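Local coordinates for protein globin III, extracellular (PDB 1X9F) that probably binds and carries oxygen at its haem iron, as one of the globin subunits of the giant extracellular erythrocruorin of the earthworm Lumbricus terrestris, at residues D20-D25 / S29-G34; F35-L40 / P65-H70; N76-A81 / S138-I143. All blocks are in the same frame, centred on the assembly; numbering follows the deposited sequence.

Contact 1 of 3, residues D20-D25 / S29-G34; sequences DILWRD and SKIKIG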
loop_
_atom_site.group_PDB
_atom_site.type_symbol
_atom_site.label_atom_id
_atom_site.label_comp_id
_atom_site.label_asym_id
_atom_site.label_seq_id
_atom_site.Cartn_x
_atom_site.Cartn_y
_atom_site.Cartn_z
ATOM N N ASP C 20 20.352 8.531 15.766
ATOM C CA ASP C 20 20.951 7.312 15.246
ATOM C C ASP C 20 20.969 7.238 13.727
ATOM O O ASP C 20 21.890 6.668 13.137
ATOM C CB ASP C 20 20.189 6.112 15.777
ATOM C CG ASP C 20 21.094 5.124 16.426
ATOM O OD1 ASP C 20 21.411 4.098 15.781
ATOM O OD2 ASP C 20 21.576 5.298 17.569
ATOM N N ILE C 21 19.929 7.790 13.108
ATOM C CA ILE C 21 19.877 7.933 11.663
ATOM C C ILE C 21 21.171 8.530 11.076
ATOM O O ILE C 21 21.642 8.062 10.041
ATOM C CB ILE C 21 18.586 8.701 11.246
ATOM C CG1 ILE C 21 17.406 7.723 11.143
ATOM C CG2 ILE C 21 18.776 9.441 9.912
ATOM C CD1 ILE C 21 16.019 8.352 11.447
ATOM N N LEU C 22 21.768 9.521 11.738
ATOM C CA LEU C 22 23.008 10.110 11.215
ATOM C C LEU C 22 24.146 9.127 10.986
ATOM O O LEU C 22 25.011 9.375 10.140
ATOM C CB LEU C 22 23.522 11.232 12.123
ATOM C CG LEU C 22 22.887 12.586 11.796
ATOM C CD1 LEU C 22 23.453 13.648 12.706
ATOM C CD2 LEU C 22 23.089 12.970 10.334
ATOM N N TRP C 23 24.156 8.023 11.729
ATOM C CA TRP C 23 25.300 7.102 11.684
ATOM C C TRP C 23 24.947 5.798 10.982
ATOM O O TRP C 23 25.628 4.780 11.146
ATOM C CB TRP C 23 25.856 6.867 13.095
ATOM C CG TRP C 23 25.664 8.066 13.958
ATOM C CD1 TRP C 23 24.821 8.174 15.024
ATOM C CD2 TRP C 23 26.270 9.357 13.795
ATOM N NE1 TRP C 23 24.881 9.441 15.552
ATOM C CE2 TRP C 23 25.762 10.189 14.818
ATOM C CE3 TRP C 23 27.204 9.894 12.897
ATOM C CZ2 TRP C 23 26.155 11.520 14.970
ATOM C CZ3 TRP C 23 27.591 11.223 13.048
ATOM C CH2 TRP C 23 27.065 12.018 14.080
ATOM N N ARG C 24 23.877 5.855 10.188
ATOM C CA ARG C 24 23.473 4.754 9.329
ATOM C C ARG C 24 24.636 4.315 8.448
ATOM O O ARG C 24 24.761 3.128 8.144
ATOM C CB ARG C 24 22.280 5.151 8.440
ATOM C CG ARG C 24 20.908 5.210 9.146
ATOM C CD ARG C 24 20.162 3.876 9.235
ATOM N NE ARG C 24 21.041 2.804 9.699
ATOM C CZ ARG C 24 20.661 1.562 9.980
ATOM N NH1 ARG C 24 19.391 1.196 9.860
ATOM N NH2 ARG C 24 21.564 0.679 10.389
ATOM N N ASP C 25 25.486 5.256 8.034
ATOM C CA ASP C 25 26.609 4.897 7.159
ATOM C C ASP C 25 27.993 4.991 7.836
ATOM O O ASP C 25 28.131 5.636 8.883
ATOM C CB ASP C 25 26.520 5.615 5.796
ATOM C CG ASP C 25 27.129 7.013 5.817
ATOM O OD1 ASP C 25 27.507 7.527 4.733
ATOM O OD2 ASP C 25 27.266 7.685 6.856
ATOM N N SER C 29 33.011 9.672 10.769
ATOM C CA SER C 29 33.991 10.720 11.065
ATOM C C SER C 29 33.759 11.904 10.141
ATOM O O SER C 29 33.769 13.056 10.582
ATOM C CB SER C 29 35.425 10.207 10.892
ATOM O OG SER C 29 35.650 9.814 9.539
ATOM N N LYS C 30 33.544 11.610 8.862
ATOM C CA LYS C 30 33.322 12.653 7.873
ATOM C C LYS C 30 32.140 13.534 8.288
ATOM O O LYS C 30 32.223 14.764 8.239
ATOM C CB LYS C 30 33.102 12.042 6.484
ATOM C CG LYS C 30 33.390 12.999 5.328
ATOM C CD LYS C 30 34.887 13.169 5.072
ATOM C CE LYS C 30 35.475 11.955 4.370
ATOM N NZ LYS C 30 36.953 12.067 4.195
ATOM N N ILE C 31 31.062 12.886 8.720
ATOM C CA ILE C 31 29.847 13.563 9.154
ATOM C C ILE C 31 30.039 14.300 10.472
ATOM O O ILE C 31 29.536 15.412 10.635
ATOM C CB ILE C 31 28.700 12.547 9.281
ATOM C CG1 ILE C 31 28.343 11.990 7.902
ATOM C CG2 ILE C 31 27.469 13.181 9.939
ATOM C CD1 ILE C 31 27.533 10.711 7.943
ATOM N N LYS C 32 30.756 13.681 11.408
ATOM C CA LYS C 32 30.987 14.301 12.711
ATOM C C LYS C 32 31.816 15.570 12.560
ATOM O O LYS C 32 31.457 16.619 13.109
ATOM C CB LYS C 32 31.641 13.319 13.692
ATOM C CG LYS C 32 30.667 12.337 14.343
ATOM C CD LYS C 32 31.400 11.136 14.923
ATOM C CE LYS C 32 30.442 10.198 15.688
ATOM N NZ LYS C 32 31.179 8.951 16.108
ATOM N N ILE C 33 32.896 15.479 11.785
ATOM C CA ILE C 33 33.768 16.623 11.519
ATOM C C ILE C 33 33.048 17.772 10.802
ATOM O O ILE C 33 33.154 18.923 11.221
ATOM C CB ILE C 33 35.027 16.180 10.742
ATOM C CG1 ILE C 33 35.922 15.324 11.641
ATOM C CG2 ILE C 33 35.805 17.392 10.229
ATOM C CD1 ILE C 33 37.011 14.564 10.882
ATOM N N GLY C 34 32.309 17.453 9.742
ATOM C CA GLY C 34 31.573 18.465 8.985
ATOM C C GLY C 34 30.558 19.194 9.842
ATOM O O GLY C 34 30.512 20.428 9.854
#
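Trp23 and Leu22 meet Ile31 and Lys32 in a local, mainly apolar contact at the corner between helix 9-20 and helix 28-46. The connecting chain turns back so that residues just after the first helix lie against the early turns of the second. The nearest CA atoms, of Leu22 and Ile31, are 7.9 Å apart.

Ile31 and the indole of Trp23 carry most of the interface. The outer corner of the indole's six-membered ring reaches helix 28-46, with CZ3 of Trp23 3.5 Å from CG of Lys32 and 3.7 Å from CG2 of Ile31. The Lys32 and Trp23 side chains cross at about a right angle. The lysine chain is extended beyond CG, which carries CE over one face, 4.2 Å from the centroid of the Trp23 six-membered ring and 17° off the ring normal, the geometry of a CH-pi contact. Its ammonium group lies 5.3 Å (NZ) from the same centroid, so any cation-pi attraction is weak at most. The main partner of that charge is Asp73 of the Globin II chain, a salt bridge. The opposite face of the indole is covered by Leu22 CB, 3.6 Å above the ring plane.

In globin terms this is the A-B corner. Trp23 also meets Trp19 edge-to-face and touches Asp79 of helix 65-83, which places the indole between helices A, B and E.

Ile31 points toward the corner with its branches divided. CG2, anti to the backbone N, serves the indole. CD1, on the other branch, lies beside Leu22 O and OD2 of the Asp25 carboxylate. Asp25 OD1 hydrogen-bonds to the backbone of another chain, while Leu22 and Ile31 both pack on Leu8 of hemoglobin chain d1.

Contact 2 of 3, residues F35-L40 / P65-H70; sequences FGRLLL and PKFSAH. With CMO (carbon monoxide), chain S; HEM (protoporphyrin IX containing Fe), chain R.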
loop_
_atom_site.group_PDB
_atom_site.type_symbol
_atom_site.label_atom_id
_atom_site.label_comp_id
_atom_site.label_asym_id
_atom_site.label_seq_id
_atom_site.Cartn_x
_atom_site.Cartn_y
_atom_site.Cartn_z
ATOM N N PHE C 35 29.758 18.427 10.575
ATOM C CA PHE C 35 28.688 18.988 11.385
ATOM C C PHE C 35 29.234 19.810 12.555
ATOM O O PHE C 35 28.824 20.955 12.755
ATOM C CB PHE C 35 27.745 17.879 11.864
ATOM C CG PHE C 35 26.445 18.385 12.422
ATOM C CD1 PHE C 35 25.713 19.361 11.752
ATOM C CD2 PHE C 35 25.942 17.866 13.611
ATOM C CE1 PHE C 35 24.507 19.828 12.266
ATOM C CE2 PHE C 35 24.733 18.322 14.133
ATOM C CZ PHE C 35 24.016 19.304 13.459
ATOM N N GLY C 36 30.174 19.228 13.297
ATOM C CA GLY C 36 30.811 19.890 14.437
ATOM C C GLY C 36 31.539 21.163 14.054
ATOM O O GLY C 36 31.417 22.184 14.739
ATOM N N ARG C 37 32.298 21.098 12.964
ATOM C CA ARG C 37 32.943 22.282 12.408
ATOM C C ARG C 37 31.899 23.368 12.117
ATOM O O ARG C 37 32.058 24.514 12.545
ATOM C CB ARG C 37 33.739 21.909 11.154
ATOM C CG ARG C 37 34.721 22.966 10.671
ATOM C CD ARG C 37 34.161 23.811 9.532
ATOM N NE ARG C 37 35.137 24.021 8.465
ATOM C CZ ARG C 37 35.775 23.041 7.831
ATOM N NH1 ARG C 37 35.571 21.760 8.163
ATOM N NH2 ARG C 37 36.634 23.334 6.863
ATOM N N LEU C 38 30.828 22.996 11.419
ATOM C CA LEU C 38 29.754 23.931 11.111
ATOM C C LEU C 38 29.208 24.588 12.384
ATOM O O LEU C 38 29.122 25.817 12.460
ATOM C CB LEU C 38 28.632 23.225 10.349
ATOM C CG LEU C 38 27.362 24.063 10.176
ATOM C CD1 LEU C 38 27.228 24.549 8.742
ATOM C CD2 LEU C 38 26.144 23.256 10.591
ATOM N N LEU C 39 28.863 23.768 13.377
ATOM C CA LEU C 39 28.317 24.271 14.644
ATOM C C LEU C 39 29.226 25.274 15.351
ATOM O O LEU C 39 28.791 26.379 15.678
ATOM C CB LEU C 39 27.965 23.117 15.591
ATOM C CG LEU C 39 26.926 22.103 15.099
ATOM C CD1 LEU C 39 26.903 20.877 16.003
ATOM C CD2 LEU C 39 25.532 22.717 14.969
ATOM N N LEU C 40 30.477 24.896 15.589
ATOM C CA LEU C 40 31.391 25.772 16.315
ATOM C C LEU C 40 31.728 27.018 15.507
ATOM O O LEU C 40 31.785 28.126 16.053
ATOM C CB LEU C 40 32.655 25.015 16.713
ATOM C CG LEU C 40 32.421 23.868 17.699
ATOM C CD1 LEU C 40 33.715 23.099 17.915
ATOM C CD2 LEU C 40 31.881 24.383 19.037
ATOM N N PRO C 65 43.828 19.421 10.886
ATOM C CA PRO C 65 43.736 18.206 11.706
ATOM C C PRO C 65 43.452 18.492 13.184
ATOM O O PRO C 65 42.727 17.730 13.824
ATOM C CB PRO C 65 45.109 17.543 11.525
ATOM C CG PRO C 65 46.013 18.633 11.056
ATOM C CD PRO C 65 45.157 19.570 10.262
ATOM N N LYS C 66 44.004 19.584 13.708
ATOM C CA LYS C 66 43.763 20.009 15.088
ATOM C C LYS C 66 42.281 20.228 15.368
ATOM O O LYS C 66 41.700 19.574 16.242
ATOM C CB LYS C 66 44.535 21.297 15.386
ATOM C CG LYS C 66 45.955 21.094 15.901
ATOM C CD LYS C 66 46.009 21.217 17.425
ATOM C CE LYS C 66 47.387 20.875 17.990
ATOM N NZ LYS C 66 48.497 21.705 17.395
ATOM N N PHE C 67 41.680 21.153 14.620
ATOM C CA PHE C 67 40.280 21.495 14.825
ATOM C C PHE C 67 39.372 20.306 14.525
ATOM O O PHE C 67 38.385 20.077 15.229
ATOM C CB PHE C 67 39.866 22.734 14.021
ATOM C CG PHE C 67 38.595 23.361 14.516
ATOM C CD1 PHE C 67 38.505 23.833 15.827
ATOM C CD2 PHE C 67 37.478 23.455 13.692
ATOM C CE1 PHE C 67 37.326 24.400 16.307
ATOM C CE2 PHE C 67 36.296 24.024 14.161
ATOM C CZ PHE C 67 36.220 24.497 15.472
ATOM N N SER C 68 39.732 19.546 13.492
ATOM C CA SER C 68 39.015 18.329 13.133
ATOM C C SER C 68 38.891 17.361 14.304
ATOM O O SER C 68 37.785 16.918 14.619
ATOM C CB SER C 68 39.678 17.633 11.943
ATOM O OG SER C 68 39.385 18.307 10.732
ATOM N N ALA C 69 40.016 17.036 14.944
ATOM C CA ALA C 69 40.010 16.148 16.110
ATOM C C ALA C 69 39.086 16.691 17.192
ATOM O O ALA C 69 38.293 15.950 17.787
ATOM C CB ALA C 69 41.419 15.961 16.655
ATOM N N HIS C 70 39.179 17.991 17.424
ATOM C CA HIS C 70 38.350 18.620 18.416
ATOM C C HIS C 70 36.861 18.478 18.090
ATOM O O HIS C 70 36.044 18.221 18.975
ATOM C CB HIS C 70 38.725 20.080 18.514
ATOM C CG HIS C 70 37.816 20.860 19.391
ATOM N ND1 HIS C 70 37.874 20.789 20.765
ATOM C CD2 HIS C 70 36.819 21.724 19.093
ATOM C CE1 HIS C 70 36.957 21.586 21.277
ATOM N NE2 HIS C 70 36.302 22.163 20.283
HETATM C C CMO S . 33.501 21.878 22.364
HETATM O O CMO S . 33.320 22.204 21.204
HETATM C CHA HEM R . 36.427 21.019 24.972
HETATM C CHB HEM R . 32.144 18.639 24.774
HETATM C CHC HEM R . 29.763 22.838 24.060
HETATM C CHD HEM R . 34.009 25.245 24.619
HETATM C C1A HEM R . 35.429 19.932 24.921
HETATM C C2A HEM R . 35.816 18.595 24.988
HETATM C C3A HEM R . 34.561 17.839 24.931
HETATM C C4A HEM R . 33.576 18.929 24.831
HETATM C CMA HEM R . 34.330 16.349 24.964
HETATM C CAA HEM R . 37.210 18.036 25.089
HETATM C CBA HEM R . 37.511 17.666 26.529
HETATM C CGA HEM R . 38.895 17.074 26.559
HETATM O O1A HEM R . 39.037 15.872 26.247
HETATM O O2A HEM R . 39.846 17.811 26.890
HETATM C C1B HEM R . 31.081 19.615 24.552
HETATM C C2B HEM R . 29.767 19.200 24.371
HETATM C C3B HEM R . 29.161 20.393 24.152
HETATM C C4B HEM R . 30.079 21.417 24.240
HETATM C CMB HEM R . 29.167 17.813 24.389
HETATM C CAB HEM R . 27.843 20.517 23.969
HETATM C CBB HEM R . 26.520 20.275 23.741
HETATM C C1C HEM R . 30.770 23.911 24.144
HETATM C C2C HEM R . 30.429 25.242 23.967
HETATM C C3C HEM R . 31.627 25.882 24.146
HETATM C C4C HEM R . 32.593 24.928 24.371
HETATM C CMC HEM R . 29.075 25.844 23.692
HETATM C CAC HEM R . 31.846 27.344 24.019
HETATM C CBC HEM R . 32.137 28.269 25.026
HETATM C C1D HEM R . 35.105 24.276 24.777
HETATM C C2D HEM R . 36.432 24.690 24.866
HETATM C C3D HEM R . 37.159 23.524 24.975
HETATM C C4D HEM R . 36.126 22.463 24.921
HETATM C CMD HEM R . 36.947 26.110 24.863
HETATM C CAD HEM R . 38.649 23.365 25.104
HETATM C CBD HEM R . 39.227 23.352 23.695
HETATM C CGD HEM R . 40.695 23.064 23.837
HETATM O O1D HEM R . 41.488 24.020 23.967
HETATM O O2D HEM R . 41.045 21.869 23.829
HETATM N NA HEM R . 34.090 20.179 24.852
HETATM N NB HEM R . 31.333 20.952 24.477
HETATM N NC HEM R . 32.090 23.681 24.405
HETATM N ND HEM R . 34.865 22.939 24.797
HETATM FE FE HEM R . 33.099 21.941 24.671
#
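The distal haem pocket of a globin is built here where the B helix (28-46) crosses the E helix (65-83), with Leu40 and His70 meeting over the bound carbon monoxide. The short segments 35-40 and 65-70 run almost perpendicular, at 97°, with their axes 9.6 Å apart at closest approach.

Phe67 fills the part of the crossing farther from the haem. Its CG is anti to the backbone N (chi1 -162°), and the ring is directed at helix 28-46, with CZ 3.8 Å from Leu40 CD1. Arg37 comes at the edge of this ring in its plane, its aliphatic CG 4.0 Å from Phe67 CE2. The rest of the side chain leads away from the ring, and Arg37 also touches the loop residues Ala62 and Glu63.

Leu40 therefore packs in two directions. Its CD1 also abuts the edge of the His70 imidazole, 3.6 Å from CD2 of that ring, and both its methyls, CD1 and CD2 of Leu40, lie 3.4 Å from the carbon monoxide oxygen. Phe54 and Ile74 complete the pocket around this ligand. His70 occupies the distal histidine position, and its CE1 also reaches the haem propionate carbon CBD. The imidazole points NE2 at the ligand in a weak hydrogen bond: His70 NE2 to carbon monoxide O is 3.1 Å, and the N-H...O angle is a strongly bent 123°.

Contact 3 of 3, residues N76-A81 / S138-I143; sequences NGLDLA and SCLKGI. With HEM (protoporphyrin IX containing Fe), chain R.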
loop_
_atom_site.group_PDB
_atom_site.type_symbol
_atom_site.label_atom_id
_atom_site.label_comp_id
_atom_site.label_asym_id
_atom_site.label_seq_id
_atom_site.Cartn_x
_atom_site.Cartn_y
_atom_site.Cartn_z
ATOM N N ASN C 76 31.419 13.585 19.826
ATOM C CA ASN C 76 31.342 12.365 20.616
ATOM C C ASN C 76 30.871 12.627 22.035
ATOM O O ASN C 76 30.271 11.755 22.665
ATOM C CB ASN C 76 32.654 11.587 20.580
ATOM C CG ASN C 76 32.710 10.607 19.421
ATOM O OD1 ASN C 76 31.979 10.745 18.436
ATOM N ND2 ASN C 76 33.574 9.606 19.535
ATOM N N GLY C 77 31.124 13.842 22.520
ATOM C CA GLY C 77 30.624 14.264 23.824
ATOM C C GLY C 77 29.112 14.329 23.792
ATOM O O GLY C 77 28.445 13.872 24.723
ATOM N N LEU C 78 28.577 14.902 22.713
ATOM C CA LEU C 78 27.131 15.010 22.520
ATOM C C LEU C 78 26.532 13.630 22.242
ATOM O O LEU C 78 25.437 13.316 22.722
ATOM C CB LEU C 78 26.800 16.004 21.397
ATOM C CG LEU C 78 25.326 16.199 21.007
ATOM C CD1 LEU C 78 24.493 16.711 22.182
ATOM C CD2 LEU C 78 25.204 17.139 19.810
ATOM N N ASP C 79 27.265 12.806 21.493
ATOM C CA ASP C 79 26.892 11.405 21.251
ATOM C C ASP C 79 26.801 10.593 22.544
ATOM O O ASP C 79 25.884 9.790 22.719
ATOM C CB ASP C 79 27.891 10.729 20.308
ATOM C CG ASP C 79 27.419 9.366 19.848
ATOM O OD1 ASP C 79 28.145 8.368 20.063
ATOM O OD2 ASP C 79 26.320 9.203 19.269
ATOM N N LEU C 80 27.772 10.812 23.428
ATOM C CA LEU C 80 27.817 10.187 24.738
ATOM C C LEU C 80 26.580 10.520 25.568
ATOM O O LEU C 80 25.914 9.618 26.080
ATOM C CB LEU C 80 29.086 10.627 25.471
ATOM C CG LEU C 80 29.197 10.217 26.936
ATOM C CD1 LEU C 80 29.462 8.740 27.035
ATOM C CD2 LEU C 80 30.294 10.993 27.621
ATOM N N ALA C 81 26.274 11.810 25.693
ATOM C CA ALA C 81 25.095 12.247 26.430
ATOM C C ALA C 81 23.823 11.581 25.889
ATOM O O ALA C 81 23.078 10.947 26.642
ATOM C CB ALA C 81 24.973 13.767 26.389
ATOM N N SER C 138 13.848 20.002 24.734
ATOM C CA SER C 138 13.907 19.691 26.158
ATOM C C SER C 138 15.106 18.822 26.548
ATOM O O SER C 138 15.718 19.054 27.593
ATOM C CB SER C 138 12.597 19.060 26.632
ATOM O OG SER C 138 12.401 17.797 26.022
ATOM N N CYS C 139 15.437 17.830 25.723
ATOM C CA CYS C 139 16.615 17.010 25.981
ATOM C C CYS C 139 17.911 17.818 25.843
ATOM O O CYS C 139 18.779 17.754 26.717
ATOM C CB CYS C 139 16.609 15.753 25.103
ATOM S SG CYS C 139 15.293 14.601 25.586
ATOM N N LEU C 140 18.031 18.597 24.769
ATOM C CA LEU C 140 19.200 19.463 24.598
ATOM C C LEU C 140 19.370 20.429 25.762
ATOM O O LEU C 140 20.488 20.651 26.225
ATOM C CB LEU C 140 19.144 20.235 23.276
ATOM C CG LEU C 140 19.434 19.393 22.033
ATOM C CD1 LEU C 140 19.227 20.210 20.765
ATOM C CD2 LEU C 140 20.841 18.787 22.082
ATOM N N LYS C 141 18.259 20.990 26.235
ATOM C CA LYS C 141 18.306 21.939 27.339
ATOM C C LYS C 141 18.884 21.326 28.611
ATOM O O LYS C 141 19.758 21.926 29.245
ATOM C CB LYS C 141 16.934 22.541 27.633
ATOM C CG LYS C 141 17.018 23.714 28.601
ATOM C CD LYS C 141 15.677 24.023 29.221
ATOM C CE LYS C 141 15.782 25.216 30.160
ATOM N NZ LYS C 141 14.493 25.492 30.846
ATOM N N GLY C 142 18.396 20.145 28.984
ATOM C CA GLY C 142 18.903 19.448 30.162
ATOM C C GLY C 142 20.401 19.210 30.082
ATOM O O GLY C 142 21.120 19.395 31.068
ATOM N N ILE C 143 20.869 18.811 28.900
ATOM C CA ILE C 143 22.284 18.483 28.686
ATOM C C ILE C 143 23.175 19.728 28.757
ATOM O O ILE C 143 24.139 19.776 29.531
ATOM C CB ILE C 143 22.467 17.743 27.326
ATOM C CG1 ILE C 143 21.793 16.364 27.377
ATOM C CG2 ILE C 143 23.958 17.615 26.971
ATOM C CD1 ILE C 143 21.631 15.695 26.018
HETATM C CHA HEM R . 36.427 21.019 24.972
HETATM C CHB HEM R . 32.144 18.639 24.774
HETATM C CHC HEM R . 29.763 22.838 24.060
HETATM C CHD HEM R . 34.009 25.245 24.619
HETATM C C1A HEM R . 35.429 19.932 24.921
HETATM C C2A HEM R . 35.816 18.595 24.988
HETATM C C3A HEM R . 34.561 17.839 24.931
HETATM C C4A HEM R . 33.576 18.929 24.831
HETATM C CMA HEM R . 34.330 16.349 24.964
HETATM C CAA HEM R . 37.210 18.036 25.089
HETATM C CBA HEM R . 37.511 17.666 26.529
HETATM C CGA HEM R . 38.895 17.074 26.559
HETATM O O1A HEM R . 39.037 15.872 26.247
HETATM O O2A HEM R . 39.846 17.811 26.890
HETATM C C1B HEM R . 31.081 19.615 24.552
HETATM C C2B HEM R . 29.767 19.200 24.371
HETATM C C3B HEM R . 29.161 20.393 24.152
HETATM C C4B HEM R . 30.079 21.417 24.240
HETATM C CMB HEM R . 29.167 17.813 24.389
HETATM C CAB HEM R . 27.843 20.517 23.969
HETATM C CBB HEM R . 26.520 20.275 23.741
HETATM C C1C HEM R . 30.770 23.911 24.144
HETATM C C2C HEM R . 30.429 25.242 23.967
HETATM C C3C HEM R . 31.627 25.882 24.146
HETATM C C4C HEM R . 32.593 24.928 24.371
HETATM C CMC HEM R . 29.075 25.844 23.692
HETATM C CAC HEM R . 31.846 27.344 24.019
HETATM C CBC HEM R . 32.137 28.269 25.026
HETATM C C1D HEM R . 35.105 24.276 24.777
HETATM C C2D HEM R . 36.432 24.690 24.866
HETATM C C3D HEM R . 37.159 23.524 24.975
HETATM C C4D HEM R . 36.126 22.463 24.921
HETATM C CMD HEM R . 36.947 26.110 24.863
HETATM C CAD HEM R . 38.649 23.365 25.104
HETATM C CBD HEM R . 39.227 23.352 23.695
HETATM C CGD HEM R . 40.695 23.064 23.837
HETATM O O1D HEM R . 41.488 24.020 23.967
HETATM O O2D HEM R . 41.045 21.869 23.829
HETATM N NA HEM R . 34.090 20.179 24.852
HETATM N NB HEM R . 31.333 20.952 24.477
HETATM N NC HEM R . 32.090 23.681 24.405
HETATM N ND HEM R . 34.865 22.939 24.797
HETATM FE FE HEM R . 33.099 21.941 24.671
#
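Ala81 and Ile143 mark the close end of this helix pair, their CA atoms 7.2 Å apart, whereas the CA atoms of Leu78 and Leu140, one turn earlier on each helix, are 9.3 Å apart. The helices are E (65-83) and H (133-148) of the globin fold, and the contact is buried apolar packing near the centre of the chain.

At the close end a small residue faces a branched one. Ala81 CB points at Ile143 and meets both ends of its fork, lying 3.9 Å from CD1 and 4.0 Å from CG2 of Ile143. The first torsion of Ile143 (-67°) sets CG1 beside the backbone N and CG2 beside the carbonyl carbon, which lets the two terminal methyls share one partner. Leu95 of helix 88-103 touches both residues and adds the F helix to the junction.

Where the backbones are farther apart, two leucines cover the gap by their tips: Leu78 CD1 is 4.2 Å from Leu140 CD2. Leu120 of helix 110-127 packs on both of them. Neighbouring Cys139 faces elsewhere and forms a disulfide with Cys7.

The same turn of helix 65-83 borders the haem. Gly77 has no side chain, and the haem methyl CMB settles directly against the backbone there, 3.5 Å from Gly77 C and 3.4 Å from Leu78 N.

From the N terminus the contacts follow in series, none enclosing or crossing another. Contact 1 closes the shortest loop, the turn between helix 9-20 and helix 28-46. Contact 2 starts farther along helix 28-46 and joins it to the start of helix 65-83 across 24 intervening residues. Contact 3 starts later on helix 65-83 and spans 56 residues, mostly helical, to reach helix 133-148. Shared helices thus link contact 1 to contact 2 and contact 2 to contact 3, and the last two both border the haem. Contacts 1 and 2 also touch directly through Ile33 and Ser68, while Lys32 of contact 1 makes a weak hydrogen bond to Asn76 in segment 76-81.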